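Local coordinates for shikimate kinase (PDB 3VAA), which probably phosphorylates the 3-hydroxyl group of shikimate with ATP and magnesium, a late step on the pathway to chorismate, at residues I28-Y33 and V122-H127; P52-D57 and A92-V97; H127-F132 and E152-I157. One frame throughout, in Å; residues are numbered along the deposited sequence.

Contact 1 (I28-Y33 and V122-H127); sequences IFLTGY and VFLNVH
Leu-30 lies alongside Val-122, both side chains pointing the same way, with Leu-30 CD2 3.9 Å from Val-122 CB. They sit on neighbouring parallel strands at the centre of the P-loop kinase sheet. CD1 of Leu-124 comes in on the same face, 4.0 Å from Leu-30 CB. The backbone bonds run alternately from one strand to the other, as in a parallel pair. Val-122 N donates to Phe-29 O, Thr-31 N to Val-122 O, and Leu-124 N to Thr-31 O.

On the other face Thr-31 adds a side-chain bond. Its chi1 of 66° sets OG1 between the backbone N and the carbonyl carbon. From there OG1 donates to Val-122 O at 2.9 Å, from above the carbonyl plane. Val-122 O is thus gripped twice by one residue, through N and OG1. The Phe-123 ring turns its edge to Thr-31 O and Gly-32 CA.

Beyond Thr-31 the chain enters the predicted ATP-binding loop. Gly-32 has phi 146°, a backbone shape suited to glycine, and its carbonyl O accepts from Lys-38 NZ. Past the last direct strand bond, a water accepts from Tyr-33 N and donates to Leu-124 O, 2.9 Å from each.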
ATOM      1  N   ILE A  28       5.633  -3.039 -10.685  1.00 27.54           N
ATOM      2  CA  ILE A  28       5.008  -1.889 -10.044  1.00 26.08           C
ATOM      3  C   ILE A  28       4.897  -2.068  -8.537  1.00 23.85           C
ATOM      4  O   ILE A  28       4.550  -3.154  -8.059  1.00 25.80           O
ATOM      5  CB  ILE A  28       3.529  -1.700 -10.581  1.00 27.29           C
ATOM      6  CG1 ILE A  28       3.472  -1.722 -12.108  1.00 32.67           C
ATOM      7  CG2 ILE A  28       2.898  -0.419 -10.008  1.00 29.41           C
ATOM      8  CD1 ILE A  28       4.256  -0.668 -12.761  1.00 37.23           C
ATOM      9  N   PHE A  29       5.216  -1.019  -7.779  1.00 23.04           N
ATOM     10  CA  PHE A  29       5.054  -1.046  -6.317  1.00 20.97           C
ATOM     11  C   PHE A  29       3.975  -0.019  -5.959  1.00 21.52           C
ATOM     12  O   PHE A  29       4.051   1.114  -6.389  1.00 22.71           O
ATOM     13  CB  PHE A  29       6.324  -0.642  -5.584  1.00 20.23           C
ATOM     14  CG  PHE A  29       7.460  -1.586  -5.745  1.00 20.13           C
ATOM     15  CD1 PHE A  29       7.529  -2.729  -4.987  1.00 19.93           C
ATOM     16  CD2 PHE A  29       8.506  -1.295  -6.628  1.00 22.41           C
ATOM     17  CE1 PHE A  29       8.589  -3.584  -5.112  1.00 22.90           C
ATOM     18  CE2 PHE A  29       9.578  -2.154  -6.764  1.00 20.13           C
ATOM     19  CZ  PHE A  29       9.614  -3.301  -6.027  1.00 21.69           C
ATOM     20  N   LEU A  30       2.992  -0.427  -5.161  1.00 21.54           N
ATOM     21  CA  LEU A  30       1.957   0.491  -4.699  1.00 21.79           C
ATOM     22  C   LEU A  30       2.190   0.754  -3.221  1.00 20.50           C
ATOM     23  O   LEU A  30       2.426  -0.176  -2.422  1.00 21.97           O
ATOM     24  CB  LEU A  30       0.551  -0.073  -4.938  1.00 23.39           C
ATOM     25  CG  LEU A  30       0.244  -0.496  -6.378  1.00 25.50           C
ATOM     26  CD1 LEU A  30      -1.150  -1.136  -6.479  1.00 28.82           C
ATOM     27  CD2 LEU A  30       0.378   0.644  -7.369  1.00 25.18           C
ATOM     28  N   THR A  31       2.130   2.035  -2.865  1.00 19.81           N
ATOM     29  CA  THR A  31       2.358   2.490  -1.520  1.00 20.26           C
ATOM     30  C   THR A  31       1.228   3.433  -1.100  1.00 20.38           C
ATOM     31  O   THR A  31       0.540   4.030  -1.945  1.00 21.06           O
ATOM     32  CB  THR A  31       3.702   3.242  -1.389  1.00 22.00           C
ATOM     33  OG1 THR A  31       3.654   4.457  -2.137  1.00 24.32           O
ATOM     34  CG2 THR A  31       4.907   2.363  -1.877  1.00 24.31           C
ATOM     35  N   GLY A  32       1.059   3.592   0.201  1.00 20.72           N
ATOM     36  CA  GLY A  32       0.027   4.478   0.719  1.00 21.88           C
ATOM     37  C   GLY A  32      -0.545   3.944   2.011  1.00 21.32           C
ATOM     38  O   GLY A  32      -0.183   2.862   2.465  1.00 20.28           O
ATOM     39  N   TYR A  33      -1.460   4.710   2.601  1.00 19.80           N
ATOM     40  CA  TYR A  33      -2.008   4.364   3.900  1.00 21.29           C
ATOM     41  C   TYR A  33      -3.103   3.326   3.801  1.00 22.45           C
ATOM     42  O   TYR A  33      -3.624   3.078   2.712  1.00 22.93           O
ATOM     43  CB  TYR A  33      -2.564   5.653   4.539  1.00 22.24           C
ATOM     44  CG  TYR A  33      -2.829   5.599   6.024  1.00 23.32           C
ATOM     45  CD1 TYR A  33      -1.811   5.307   6.933  1.00 25.67           C
ATOM     46  CD2 TYR A  33      -4.098   5.883   6.532  1.00 25.47           C
ATOM     47  CE1 TYR A  33      -2.058   5.268   8.294  1.00 26.52           C
ATOM     48  CE2 TYR A  33      -4.344   5.866   7.895  1.00 23.73           C
ATOM     49  CZ  TYR A  33      -3.326   5.552   8.771  1.00 24.73           C
ATOM     50  OH  TYR A  33      -3.604   5.537  10.116  1.00 26.93           O
ATOM     51  N   VAL A 122       4.374   3.886  -7.034  1.00 23.63           N
ATOM     52  CA  VAL A 122       3.243   4.787  -7.008  1.00 25.10           C
ATOM     53  C   VAL A 122       2.733   5.020  -5.592  1.00 24.76           C
ATOM     54  O   VAL A 122       2.561   4.064  -4.817  1.00 27.20           O
ATOM     55  CB  VAL A 122       2.062   4.174  -7.827  1.00 25.84           C
ATOM     56  CG1 VAL A 122       0.920   5.156  -7.966  1.00 27.42           C
ATOM     57  CG2 VAL A 122       2.518   3.710  -9.196  1.00 27.47           C
ATOM     58  N   PHE A 123       2.532   6.287  -5.240  1.00 23.43           N
ATOM     59  CA  PHE A 123       1.858   6.617  -3.993  1.00 22.43           C
ATOM     60  C   PHE A 123       0.390   6.887  -4.291  1.00 22.13           C
ATOM     61  O   PHE A 123       0.076   7.791  -5.089  1.00 23.03           O
ATOM     62  CB  PHE A 123       2.511   7.798  -3.325  1.00 22.55           C
ATOM     63  CG  PHE A 123       1.696   8.434  -2.237  1.00 22.94           C
ATOM     64  CD1 PHE A 123       1.025   7.674  -1.298  1.00 22.27           C
ATOM     65  CD2 PHE A 123       1.682   9.817  -2.105  1.00 27.54           C
ATOM     66  CE1 PHE A 123       0.291   8.275  -0.293  1.00 26.01           C
ATOM     67  CE2 PHE A 123       0.959  10.426  -1.097  1.00 25.91           C
ATOM     68  CZ  PHE A 123       0.265   9.656  -0.188  1.00 25.16           C
ATOM     69  N   LEU A 124      -0.494   6.084  -3.689  0.70 21.20           N
ATOM     70  CA  LEU A 124      -1.941   6.290  -3.806  0.70 21.17           C
ATOM     71  C   LEU A 124      -2.319   7.371  -2.812  0.70 21.81           C
ATOM     72  O   LEU A 124      -2.480   7.117  -1.614  0.70 21.47           O
ATOM     73  CB  LEU A 124      -2.754   5.018  -3.527  0.70 21.77           C
ATOM     74  CG  LEU A 124      -2.795   3.984  -4.649  0.70 23.95           C
ATOM     75  CD1 LEU A 124      -1.419   3.424  -4.944  0.70 28.04           C
ATOM     76  CD2 LEU A 124      -3.797   2.857  -4.286  0.70 23.22           C
ATOM     77  N   ASN A 125      -2.392   8.592  -3.322  1.00 22.05           N
ATOM     78  CA  ASN A 125      -2.725   9.753  -2.551  1.00 21.72           C
ATOM     79  C   ASN A 125      -4.234   9.863  -2.435  1.00 23.21           C
ATOM     80  O   ASN A 125      -4.931   9.991  -3.440  1.00 24.58           O
ATOM     81  CB  ASN A 125      -2.149  10.992  -3.268  1.00 23.64           C
ATOM     82  CG  ASN A 125      -2.500  12.301  -2.571  1.00 23.27           C
ATOM     83  OD1 ASN A 125      -2.551  12.371  -1.343  1.00 26.87           O
ATOM     84  ND2 ASN A 125      -2.715  13.338  -3.358  1.00 24.98           N
ATOM     85  N   VAL A 126      -4.710   9.796  -1.202  1.00 21.64           N
ATOM     86  CA  VAL A 126      -6.147   9.849  -0.905  1.00 22.94           C
ATOM     87  C   VAL A 126      -6.416  10.900   0.168  1.00 23.86           C
ATOM     88  O   VAL A 126      -5.788  10.926   1.215  1.00 25.64           O
ATOM     89  CB  VAL A 126      -6.659   8.477  -0.496  1.00 21.81           C
ATOM     90  CG1 VAL A 126      -8.180   8.521  -0.133  1.00 24.60           C
ATOM     91  CG2 VAL A 126      -6.414   7.463  -1.640  1.00 24.83           C
ATOM     92  N   HIS A 127      -7.359  11.777  -0.131  1.00 26.24           N
ATOM     93  CA  HIS A 127      -7.724  12.853   0.762  1.00 29.24           C
ATOM     94  C   HIS A 127      -8.240  12.273   2.071  1.00 28.09           C
ATOM     95  O   HIS A 127      -8.943  11.269   2.074  1.00 26.99           O
ATOM     96  CB  HIS A 127      -8.807  13.712   0.112  1.00 30.83           C
ATOM     97  CG  HIS A 127      -9.012  15.039   0.777  1.00 37.12           C
ATOM     98  ND1 HIS A 127      -9.822  15.202   1.880  1.00 38.54           N
ATOM     99  CD2 HIS A 127      -8.525  16.269   0.481  1.00 40.42           C
ATOM    100  CE1 HIS A 127      -9.827  16.476   2.237  1.00 43.56           C
ATOM    101  NE2 HIS A 127      -9.046  17.146   1.406  1.00 43.71           N
TER
HETATM  102  O   HOH W   1      -2.558   7.031   1.262  1.00 22.77           O

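Contact 2 (P52-D57 and A92-V97); sequences PFIDLD and AEFENV
Ile-54 reaches across to Phe-94 and Val-97 at the edge of the parallel sheet of this P-loop kinase fold. Strand 53-55 is an edge strand of the sheet, beside strand 97-100. The segment 92-97 is the loop that leads from helix 68-91 into strand 97-100.

The tight part centres on one methyl group. Ile-54 CD1 lies 3.3 Å from Phe-94 CD2 and 3.6 Å from Val-97 CG2. The extended Ile-54 chain, chi2 180°, carries CD1 out to the ring, and the Ile-54 and Phe-94 side chains cross at about a right angle. CD1 meets the ring obliquely. Val-97 CG2 also packs 3.5 Å from Pro-52 O, and the same carbonyl receives a CA-H...O contact from Val-97.

On the solvent side Pro-52 is exposed and meets the backbone, CD 3.3 Å from Asn-96 O, rather than a side chain. The side chain of Asn-96 leads away from segment 52-57, and its OD1 accepts from Val-26 N instead. Direct hydrogen bonds between the two segments are absent. Segment 52-57 pairs with the strand just past Val-97: Pro-52 and Ile-54 with Val-98, Ile-54 and Leu-56 with Ser-100.

Strand 53-55 leads into helix 56-64, which carries Asp-57, a predicted substrate-binding residue. Asp-55 is its N-cap: OD1 accepts from Asp-57 N at 3.0 Å, from above the carboxylate plane.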
ATOM      1  N   PRO A  52       0.335 -11.068 -12.320  1.00 37.55           N
ATOM      2  CA  PRO A  52      -0.169 -11.373 -10.987  1.00 35.94           C
ATOM      3  C   PRO A  52      -0.043 -10.205 -10.025  1.00 33.73           C
ATOM      4  O   PRO A  52       0.795  -9.334 -10.218  1.00 31.19           O
ATOM      5  CB  PRO A  52       0.728 -12.530 -10.520  1.00 38.18           C
ATOM      6  CG  PRO A  52       1.886 -12.543 -11.426  1.00 39.24           C
ATOM      7  CD  PRO A  52       1.444 -11.953 -12.712  1.00 38.91           C
ATOM      8  N   PHE A  53      -0.886 -10.205  -8.997  1.00 33.27           N
ATOM      9  CA  PHE A  53      -0.849  -9.198  -7.934  1.00 30.63           C
ATOM     10  C   PHE A  53      -0.336  -9.869  -6.673  1.00 30.19           C
ATOM     11  O   PHE A  53      -0.795 -10.964  -6.315  1.00 30.93           O
ATOM     12  CB  PHE A  53      -2.251  -8.649  -7.670  1.00 31.52           C
ATOM     13  CG  PHE A  53      -2.356  -7.828  -6.426  1.00 28.38           C
ATOM     14  CD1 PHE A  53      -1.963  -6.499  -6.425  1.00 31.53           C
ATOM     15  CD2 PHE A  53      -2.882  -8.369  -5.259  1.00 29.90           C
ATOM     16  CE1 PHE A  53      -2.065  -5.740  -5.287  1.00 30.17           C
ATOM     17  CE2 PHE A  53      -2.975  -7.604  -4.100  1.00 29.28           C
ATOM     18  CZ  PHE A  53      -2.588  -6.293  -4.120  1.00 28.79           C
ATOM     19  N   ILE A  54       0.637  -9.234  -6.030  1.00 28.62           N
ATOM     20  CA  ILE A  54       1.218  -9.734  -4.788  1.00 28.52           C
ATOM     21  C   ILE A  54       1.091  -8.681  -3.671  1.00 27.15           C
ATOM     22  O   ILE A  54       1.559  -7.558  -3.822  1.00 27.17           O
ATOM     23  CB  ILE A  54       2.720 -10.082  -4.977  1.00 29.02           C
ATOM     24  CG1 ILE A  54       2.877 -11.173  -6.041  1.00 35.04           C
ATOM     25  CG2 ILE A  54       3.355 -10.543  -3.638  1.00 32.28           C
ATOM     26  CD1 ILE A  54       4.309 -11.570  -6.286  1.00 39.59           C
ATOM     27  N   ASP A  55       0.459  -9.055  -2.564  1.00 24.35           N
ATOM     28  CA  ASP A  55       0.366  -8.203  -1.368  1.00 24.11           C
ATOM     29  C   ASP A  55       1.548  -8.633  -0.481  1.00 22.79           C
ATOM     30  O   ASP A  55       1.659  -9.791  -0.103  1.00 23.60           O
ATOM     31  CB  ASP A  55      -0.965  -8.448  -0.668  1.00 23.35           C
ATOM     32  CG  ASP A  55      -1.121  -7.700   0.645  1.00 28.19           C
ATOM     33  OD1 ASP A  55      -0.148  -7.178   1.198  1.00 36.28           O
ATOM     34  OD2 ASP A  55      -2.261  -7.646   1.139  1.00 35.76           O
ATOM     35  N   LEU A  56       2.453  -7.717  -0.187  1.00 20.70           N
ATOM     36  CA  LEU A  56       3.635  -8.068   0.612  1.00 20.48           C
ATOM     37  C   LEU A  56       3.299  -8.707   1.956  1.00 21.82           C
ATOM     38  O   LEU A  56       3.980  -9.638   2.378  1.00 21.85           O
ATOM     39  CB  LEU A  56       4.536  -6.849   0.813  1.00 20.57           C
ATOM     40  CG  LEU A  56       5.892  -7.081   1.507  1.00 18.57           C
ATOM     41  CD1 LEU A  56       6.663  -8.193   0.845  1.00 20.55           C
ATOM     42  CD2 LEU A  56       6.698  -5.760   1.512  1.00 23.33           C
ATOM     43  N   ASP A  57       2.264  -8.220   2.632  1.00 22.39           N
ATOM     44  CA  ASP A  57       1.860  -8.836   3.904  1.00 25.19           C
ATOM     45  C   ASP A  57       1.478 -10.292   3.728  1.00 26.32           C
ATOM     46  O   ASP A  57       1.795 -11.136   4.592  1.00 26.55           O
ATOM     47  CB  ASP A  57       0.722  -8.075   4.552  1.00 27.20           C
ATOM     48  CG  ASP A  57       1.161  -6.765   5.173  1.00 32.76           C
ATOM     49  OD1 ASP A  57       2.379  -6.488   5.255  1.00 29.73           O
ATOM     50  OD2 ASP A  57       0.261  -6.017   5.621  1.00 35.02           O
ATOM     51  N   ALA A  92      10.969  -7.987  -4.947  1.00 22.35           N
ATOM     52  CA  ALA A  92      11.516  -7.042  -5.919  1.00 24.29           C
ATOM     53  C   ALA A  92      12.276  -7.743  -7.065  1.00 25.82           C
ATOM     54  O   ALA A  92      12.596  -7.109  -8.072  1.00 26.51           O
ATOM     55  CB  ALA A  92      12.399  -6.030  -5.219  1.00 23.63           C
ATOM     56  N   GLU A  93      12.568  -9.031  -6.903  0.50 26.74           N
ATOM     57  CA  GLU A  93      13.244  -9.790  -7.949  0.50 29.15           C
ATOM     58  C   GLU A  93      12.252 -10.399  -8.939  0.50 30.91           C
ATOM     59  O   GLU A  93      12.650 -10.813 -10.017  0.50 32.21           O
ATOM     60  CB  GLU A  93      14.163 -10.860  -7.352  0.50 30.35           C
ATOM     61  CG  GLU A  93      15.222 -10.282  -6.434  0.50 31.30           C
ATOM     62  CD  GLU A  93      16.235 -11.312  -5.952  0.50 32.98           C
ATOM     63  OE1 GLU A  93      16.417 -12.339  -6.632  0.50 35.64           O
ATOM     64  OE2 GLU A  93      16.859 -11.083  -4.893  0.50 36.37           O
ATOM     65  N   PHE A  94      10.968 -10.457  -8.576  1.00 30.68           N
ATOM     66  CA  PHE A  94       9.939 -10.966  -9.493  1.00 31.97           C
ATOM     67  C   PHE A  94       9.747 -10.026 -10.692  1.00 32.69           C
ATOM     68  O   PHE A  94       9.864  -8.806 -10.559  1.00 33.10           O
ATOM     69  CB  PHE A  94       8.583 -11.158  -8.803  1.00 31.31           C
ATOM     70  CG  PHE A  94       8.624 -12.014  -7.564  1.00 32.01           C
ATOM     71  CD1 PHE A  94       9.605 -12.980  -7.380  1.00 40.45           C
ATOM     72  CD2 PHE A  94       7.621 -11.898  -6.615  1.00 35.32           C
ATOM     73  CE1 PHE A  94       9.617 -13.776  -6.236  1.00 40.89           C
ATOM     74  CE2 PHE A  94       7.614 -12.706  -5.481  1.00 35.00           C
ATOM     75  CZ  PHE A  94       8.615 -13.639  -5.290  1.00 38.29           C
ATOM     76  N   GLU A  95       9.445 -10.611 -11.849  1.00 34.24           N
ATOM     77  CA  GLU A  95       9.208  -9.860 -13.083  1.00 35.63           C
ATOM     78  C   GLU A  95       7.744  -9.995 -13.496  1.00 36.56           C
ATOM     79  O   GLU A  95       7.147 -11.066 -13.316  1.00 36.95           O
ATOM     80  CB  GLU A  95      10.139 -10.374 -14.200  1.00 38.42           C
ATOM     81  CG  GLU A  95      11.614 -10.164 -13.901  1.00 39.67           C
ATOM     82  CD  GLU A  95      12.533 -10.602 -15.042  1.00 47.68           C
ATOM     83  OE1 GLU A  95      12.079 -11.336 -15.948  1.00 52.09           O
ATOM     84  OE2 GLU A  95      13.722 -10.217 -15.017  1.00 51.36           O
ATOM     85  N   ASN A  96       7.177  -8.914 -14.050  1.00 36.27           N
ATOM     86  CA  ASN A  96       5.777  -8.880 -14.508  1.00 37.06           C
ATOM     87  C   ASN A  96       4.841  -9.112 -13.347  1.00 35.71           C
ATOM     88  O   ASN A  96       4.200 -10.156 -13.237  1.00 35.78           O
ATOM     89  CB  ASN A  96       5.557  -9.875 -15.634  1.00 40.28           C
ATOM     90  CG  ASN A  96       6.343  -9.518 -16.848  1.00 42.32           C
ATOM     91  OD1 ASN A  96       6.379  -8.357 -17.238  1.00 42.60           O
ATOM     92  ND2 ASN A  96       6.994 -10.506 -17.456  1.00 47.67           N
ATOM     93  N   VAL A  97       4.769  -8.102 -12.486  1.00 32.98           N
ATOM     94  CA  VAL A  97       4.002  -8.198 -11.270  1.00 31.46           C
ATOM     95  C   VAL A  97       3.621  -6.817 -10.751  1.00 30.43           C
ATOM     96  O   VAL A  97       4.279  -5.822 -11.054  1.00 28.67           O
ATOM     97  CB  VAL A  97       4.851  -8.952 -10.187  1.00 31.70           C
ATOM     98  CG1 VAL A  97       6.131  -8.170  -9.833  1.00 30.55           C
ATOM     99  CG2 VAL A  97       4.061  -9.204  -8.959  1.00 33.32           C
TER

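Contact 3 (H127-F132 and E152-I157); sequences HPDVLF and ELMDFI
Phe-132 and Met-154 meet at about a right angle where helix 128-137 packs on helix 150-168. The short axes here are 9.8 Å apart, with their N-to-C directions at 123°. The pair is a Met-aromatic contact: Met-154 SD lies 5.1 Å from the centroid of the Phe-132 ring, 45° off its normal. Met-154 CE packs obliquely at the root of the ring, 3.6 Å from Phe-132 CB. Leu-153 adds CD2 beside the same ring, 3.7 Å from Phe-132 CE1 and also oblique to it. Ile-157 CD1 comes at the ring edge, near its plane, and packs against Phe-132 CA at 3.7 Å.

The Met-154 chain leaves with CG anti to the backbone N, then bends at both chi2 and chi3, which folds the tip back over the start of the other helix. SD there packs on Pro-128 CB, and CE touches Asp-129 OD1 at 3.5 Å.

Next to this, Leu-131 CD1 rests on Ile-157 CG2. Leu-131 also packs on Leu-161 and on Val-126, and its side chain lies close to Gly-35 of the predicted ATP-binding loop. This is consistent with a place beside the nucleotide site.

Outermost is the start of helix 128-137. The N-cap His-127 is held through its backbone N by Asp-178 OD1. One face of its ring lies against Pro-128 CD, and His-127 ND1 accepts from Asp-129 N at 3.1 Å, the donor tilted somewhat from the ring plane.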
ATOM      1  N   HIS A 127      -7.359  11.777  -0.131  1.00 26.24           N
ATOM      2  CA  HIS A 127      -7.724  12.853   0.762  1.00 29.24           C
ATOM      3  C   HIS A 127      -8.240  12.273   2.071  1.00 28.09           C
ATOM      4  O   HIS A 127      -8.943  11.269   2.074  1.00 26.99           O
ATOM      5  CB  HIS A 127      -8.807  13.712   0.112  1.00 30.83           C
ATOM      6  CG  HIS A 127      -9.012  15.039   0.777  1.00 37.12           C
ATOM      7  ND1 HIS A 127      -9.822  15.202   1.880  1.00 38.54           N
ATOM      8  CD2 HIS A 127      -8.525  16.269   0.481  1.00 40.42           C
ATOM      9  CE1 HIS A 127      -9.827  16.476   2.237  1.00 43.56           C
ATOM     10  NE2 HIS A 127      -9.046  17.146   1.406  1.00 43.71           N
ATOM     11  N   PRO A 128      -7.895  12.904   3.196  1.00 29.14           N
ATOM     12  CA  PRO A 128      -8.334  12.386   4.495  1.00 29.47           C
ATOM     13  C   PRO A 128      -9.859  12.249   4.637  1.00 29.90           C
ATOM     14  O   PRO A 128     -10.312  11.381   5.364  1.00 30.07           O
ATOM     15  CB  PRO A 128      -7.766  13.388   5.502  1.00 31.00           C
ATOM     16  CG  PRO A 128      -6.847  14.230   4.790  1.00 32.02           C
ATOM     17  CD  PRO A 128      -6.943  14.011   3.324  1.00 30.89           C
ATOM     18  N   ASP A 129     -10.645  13.085   3.958  1.00 30.83           N
ATOM     19  CA  ASP A 129     -12.104  12.958   4.029  1.00 32.83           C
ATOM     20  C   ASP A 129     -12.513  11.611   3.473  1.00 30.22           C
ATOM     21  O   ASP A 129     -13.445  10.986   3.976  1.00 31.37           O
ATOM     22  CB  ASP A 129     -12.818  14.071   3.241  1.00 34.18           C
ATOM     23  CG  ASP A 129     -12.654  15.450   3.876  1.00 40.58           C
ATOM     24  OD1 ASP A 129     -12.254  15.532   5.065  1.00 43.65           O
ATOM     25  OD2 ASP A 129     -12.931  16.461   3.180  1.00 48.23           O
ATOM     26  N   VAL A 130     -11.811  11.164   2.428  1.00 27.24           N
ATOM     27  CA  VAL A 130     -12.113   9.890   1.794  1.00 26.04           C
ATOM     28  C   VAL A 130     -11.583   8.759   2.645  1.00 25.63           C
ATOM     29  O   VAL A 130     -12.264   7.752   2.804  1.00 24.85           O
ATOM     30  CB  VAL A 130     -11.570   9.811   0.353  1.00 24.55           C
ATOM     31  CG1 VAL A 130     -11.783   8.400  -0.202  1.00 27.55           C
ATOM     32  CG2 VAL A 130     -12.238  10.885  -0.536  1.00 27.09           C
ATOM     33  N   LEU A 131     -10.363   8.906   3.195  1.00 24.61           N
ATOM     34  CA  LEU A 131      -9.829   7.875   4.101  1.00 25.46           C
ATOM     35  C   LEU A 131     -10.757   7.700   5.315  1.00 25.21           C
ATOM     36  O   LEU A 131     -11.023   6.566   5.755  1.00 26.06           O
ATOM     37  CB  LEU A 131      -8.410   8.233   4.563  1.00 26.16           C
ATOM     38  CG  LEU A 131      -7.337   8.131   3.491  1.00 24.56           C
ATOM     39  CD1 LEU A 131      -6.007   8.576   4.062  1.00 22.28           C
ATOM     40  CD2 LEU A 131      -7.242   6.680   2.933  1.00 24.25           C
ATOM     41  N   PHE A 132     -11.243   8.832   5.839  1.00 26.82           N
ATOM     42  CA  PHE A 132     -12.166   8.858   6.979  1.00 27.89           C
ATOM     43  C   PHE A 132     -13.403   8.028   6.670  1.00 28.48           C
ATOM     44  O   PHE A 132     -13.768   7.107   7.435  1.00 29.07           O
ATOM     45  CB  PHE A 132     -12.515  10.317   7.324  1.00 29.13           C
ATOM     46  CG  PHE A 132     -13.507  10.476   8.455  1.00 29.34           C
ATOM     47  CD1 PHE A 132     -13.082  10.427   9.784  1.00 31.30           C
ATOM     48  CD2 PHE A 132     -14.845  10.708   8.192  1.00 34.19           C
ATOM     49  CE1 PHE A 132     -13.980  10.586  10.833  1.00 37.17           C
ATOM     50  CE2 PHE A 132     -15.758  10.877   9.244  1.00 38.65           C
ATOM     51  CZ  PHE A 132     -15.316  10.810  10.569  1.00 36.04           C
ATOM     52  N   GLU A 152     -11.841  12.643  16.692  1.00 41.32           N
ATOM     53  CA  GLU A 152     -10.739  11.818  17.169  1.00 40.69           C
ATOM     54  C   GLU A 152     -10.193  10.932  16.047  1.00 37.94           C
ATOM     55  O   GLU A 152      -8.970  10.819  15.868  1.00 35.97           O
ATOM     56  CB  GLU A 152     -11.169  10.947  18.343  1.00 42.48           C
ATOM     57  CG  GLU A 152     -10.030  10.152  18.936  1.00 46.32           C
ATOM     58  CD  GLU A 152     -10.451   9.233  20.067  1.00 52.44           C
ATOM     59  OE1 GLU A 152     -11.662   9.158  20.381  1.00 53.78           O
ATOM     60  OE2 GLU A 152      -9.554   8.573  20.637  1.00 58.10           O
ATOM     61  N   LEU A 153     -11.094  10.302  15.304  1.00 34.82           N
ATOM     62  CA  LEU A 153     -10.708   9.430  14.198  1.00 34.19           C
ATOM     63  C   LEU A 153     -10.023  10.233  13.089  1.00 33.10           C
ATOM     64  O   LEU A 153      -8.970   9.835  12.584  1.00 32.08           O
ATOM     65  CB  LEU A 153     -11.934   8.699  13.630  1.00 34.02           C
ATOM     66  CG  LEU A 153     -11.691   7.851  12.370  1.00 32.97           C
ATOM     67  CD1 LEU A 153     -10.608   6.819  12.617  1.00 34.90           C
ATOM     68  CD2 LEU A 153     -12.977   7.197  11.892  1.00 31.74           C
ATOM     69  N   MET A 154     -10.620  11.369  12.718  1.00 33.44           N
ATOM     70  CA  MET A 154     -10.043  12.210  11.672  1.00 32.58           C
ATOM     71  C   MET A 154      -8.646  12.697  12.086  1.00 32.97           C
ATOM     72  O   MET A 154      -7.717  12.659  11.277  1.00 30.53           O
ATOM     73  CB  MET A 154     -10.931  13.421  11.364  1.00 33.67           C
ATOM     74  CG  MET A 154     -10.368  14.325  10.269  1.00 35.25           C
ATOM     75  SD  MET A 154     -10.331  13.572   8.620  1.00 37.92           S
ATOM     76  CE  MET A 154     -12.024  13.746   8.105  1.00 35.73           C
ATOM     77  N   ASP A 155      -8.503  13.174  13.325  1.00 35.60           N
ATOM     78  CA  ASP A 155      -7.179  13.637  13.799  1.00 37.63           C
ATOM     79  C   ASP A 155      -6.161  12.497  13.733  1.00 35.16           C
ATOM     80  O   ASP A 155      -4.997  12.720  13.400  1.00 34.53           O
ATOM     81  CB  ASP A 155      -7.222  14.183  15.240  1.00 40.12           C
ATOM     82  CG  ASP A 155      -8.006  15.493  15.372  1.00 47.54           C
ATOM     83  OD1 ASP A 155      -8.178  16.212  14.362  1.00 55.08           O
ATOM     84  OD2 ASP A 155      -8.441  15.808  16.506  1.00 55.56           O
ATOM     85  N   PHE A 156      -6.591  11.275  14.050  1.00 34.36           N
ATOM     86  CA  PHE A 156      -5.688  10.115  14.022  1.00 32.58           C
ATOM     87  C   PHE A 156      -5.129   9.843  12.611  1.00 31.28           C
ATOM     88  O   PHE A 156      -3.904   9.630  12.421  1.00 28.14           O
ATOM     89  CB  PHE A 156      -6.389   8.874  14.576  1.00 33.46           C
ATOM     90  CG  PHE A 156      -5.497   7.658  14.653  1.00 33.01           C
ATOM     91  CD1 PHE A 156      -5.432   6.756  13.595  1.00 34.42           C
ATOM     92  CD2 PHE A 156      -4.706   7.440  15.761  1.00 37.01           C
ATOM     93  CE1 PHE A 156      -4.609   5.655  13.654  1.00 35.11           C
ATOM     94  CE2 PHE A 156      -3.875   6.331  15.823  1.00 38.23           C
ATOM     95  CZ  PHE A 156      -3.838   5.438  14.765  1.00 35.46           C
ATOM     96  N   ILE A 157      -6.024   9.866  11.626  1.00 28.25           N
ATOM     97  CA  ILE A 157      -5.645   9.676  10.222  1.00 27.16           C
ATOM     98  C   ILE A 157      -4.710  10.796   9.753  1.00 26.70           C
ATOM     99  O   ILE A 157      -3.621  10.545   9.199  1.00 25.91           O
ATOM    100  CB  ILE A 157      -6.904   9.663   9.325  1.00 25.82           C
ATOM    101  CG1 ILE A 157      -7.731   8.412   9.639  1.00 27.62           C
ATOM    102  CG2 ILE A 157      -6.535   9.700   7.852  1.00 26.97           C
ATOM    103  CD1 ILE A 157      -9.145   8.425   9.019  1.00 27.76           C
TER

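In the fold
From the N terminus, segment 28-33 covers the end of a central strand and leads toward the predicted ATP-binding loop. The chain then passes through 52-57 to 92-97, where contact 2 closes a mostly helical loop at the sheet edge. That loop lies within the longer one that contact 1 closes at 122-127. The two contacts touch: Ile-28 N probably bonds to Val-97 O, and Phe-29 CZ packs on Ala-92 CB. Contact 3 follows in series. It shares His-127 with contact 1 and joins helix 128-137 to helix 150-168. Tyr-33, just past the first strand, packs on Leu-131 and Phe-156, joining the end of that strand to the helices. Contacts 2 and 3 do not touch.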